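Local coordinates for protein putative dienelactone hydrolase (Klebsiella pneumoniae subsp. pneumoniae MGH 78578, PDB 3F67) that is probably a hydrolase of the dienelactone hydrolase family, likely acting on ester bonds, perhaps with a cysteine-histidine-aspartate triad, at residues L61-P65 / V103-A107. Sequence-based numbering, arbitrary orientation.
Sequences LAIAP and VASWA
This is helix-on-sheet packing in an alpha/beta-hydrolase fold. Strand 61-65 lies in the sheet between strands 16-25 and 32-38. Residues 103-107, from helix 93-108, lie across one face of it. The strand is extended; the helix is regular, with Ala107 N hydrogen-bonded to Val103 O at 2.8 Å. The segments run roughly antiparallel, at 142°, with axes 10.3 Å apart. Leu61 therefore faces Ala107 and Pro65 faces Val103, with CA-CA distances of 8.2 and 7.4 Å. The strand alternates: Leu61, Ile63 and Pro65 point at the helix, while Ala62 and Ala64 touch helix 46-57 on the other face. Ile63 (chi1 m, chi2 t) is the main bump. Its CD1 enters the hollow between the Trp106 ring and Ala107, whose lone CB leaves room for it. Trp106 (chi1 t) leaves the helix sideways, but its six-membered ring comes back to Ile63; the side chain also touches strand 4-13. Val103 (chi1 t) straddles the gap between Ile63 and Pro65: CG1 is 3.7 Å from Ile63 CG2, and CG2 is 3.8 Å from Pro65 CB. Leu61 (chi1 t, chi2 p) packs more loosely, CD2 4.4 Å from Ala107 CB. Ile63 CD1 sits 3.6 Å from both Ala107 CB and Trp106 CZ3, at the indole edge.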
# COMPACT_ATOMS: atom_id res chain seq x y z
N LEU A 61 3.08 3.84 -13.86
CA LEU A 61 1.67 4.31 -13.79
C LEU A 61 1.25 4.05 -12.35
O LEU A 61 1.02 2.89 -11.95
CB LEU A 61 0.77 3.54 -14.78
CG LEU A 61 -0.77 3.66 -14.57
CD1 LEU A 61 -1.17 5.14 -14.59
CD2 LEU A 61 -1.49 2.86 -15.71
N ALA A 62 1.18 5.11 -11.56
CA ALA A 62 0.88 4.96 -10.13
C ALA A 62 -0.55 5.40 -9.89
O ALA A 62 -0.97 6.49 -10.36
CB ALA A 62 1.83 5.87 -9.30
N ILE A 63 -1.29 4.58 -9.18
CA ILE A 63 -2.77 4.83 -9.03
C ILE A 63 -3.15 4.70 -7.57
O ILE A 63 -2.85 3.66 -6.97
CB ILE A 63 -3.62 3.80 -9.85
CG1 ILE A 63 -3.24 3.88 -11.34
CG2 ILE A 63 -5.13 4.11 -9.68
CD1 ILE A 63 -3.61 2.57 -12.10
N ALA A 64 -3.76 5.74 -6.98
CA ALA A 64 -4.18 5.68 -5.57
C ALA A 64 -5.72 5.77 -5.53
O ALA A 64 -6.27 6.86 -5.73
CB ALA A 64 -3.61 6.87 -4.80
N PRO A 65 -6.39 4.66 -5.21
CA PRO A 65 -7.87 4.68 -5.08
C PRO A 65 -8.34 5.20 -3.71
O PRO A 65 -7.69 4.97 -2.68
CB PRO A 65 -8.24 3.19 -5.24
CG PRO A 65 -7.04 2.45 -4.65
CD PRO A 65 -5.83 3.29 -5.11
N VAL A 103 -8.96 -1.83 -9.60
CA VAL A 103 -7.97 -0.84 -10.02
C VAL A 103 -7.02 -1.52 -11.06
O VAL A 103 -6.70 -0.92 -12.10
CB VAL A 103 -7.13 -0.38 -8.80
CG1 VAL A 103 -5.90 0.46 -9.33
CG2 VAL A 103 -8.00 0.45 -7.84
N ALA A 104 -6.59 -2.75 -10.78
CA ALA A 104 -5.66 -3.47 -11.66
C ALA A 104 -6.35 -3.67 -13.03
O ALA A 104 -5.72 -3.52 -14.10
CB ALA A 104 -5.26 -4.84 -11.03
N SER A 105 -7.64 -3.99 -12.99
CA SER A 105 -8.41 -4.22 -14.23
C SER A 105 -8.50 -2.95 -15.07
O SER A 105 -8.30 -2.97 -16.29
CB SER A 105 -9.81 -4.76 -13.92
OG SER A 105 -9.73 -6.10 -13.47
N TRP A 106 -8.78 -1.85 -14.39
CA TRP A 106 -8.90 -0.54 -15.07
C TRP A 106 -7.52 -0.18 -15.64
O TRP A 106 -7.42 0.27 -16.76
CB TRP A 106 -9.38 0.54 -14.09
CG TRP A 106 -9.38 1.97 -14.66
CD1 TRP A 106 -10.42 2.62 -15.29
CD2 TRP A 106 -8.30 2.91 -14.61
NE1 TRP A 106 -10.04 3.91 -15.65
CE2 TRP A 106 -8.75 4.10 -15.24
CE3 TRP A 106 -6.98 2.86 -14.09
CZ2 TRP A 106 -7.94 5.23 -15.37
CZ3 TRP A 106 -6.17 3.99 -14.25
CH2 TRP A 106 -6.67 5.16 -14.87
N ALA A 107 -6.47 -0.42 -14.85
CA ALA A 107 -5.12 0.00 -15.26
C ALA A 107 -4.70 -0.65 -16.57
O ALA A 107 -4.10 -0.00 -17.44
CB ALA A 107 -4.11 -0.31 -14.12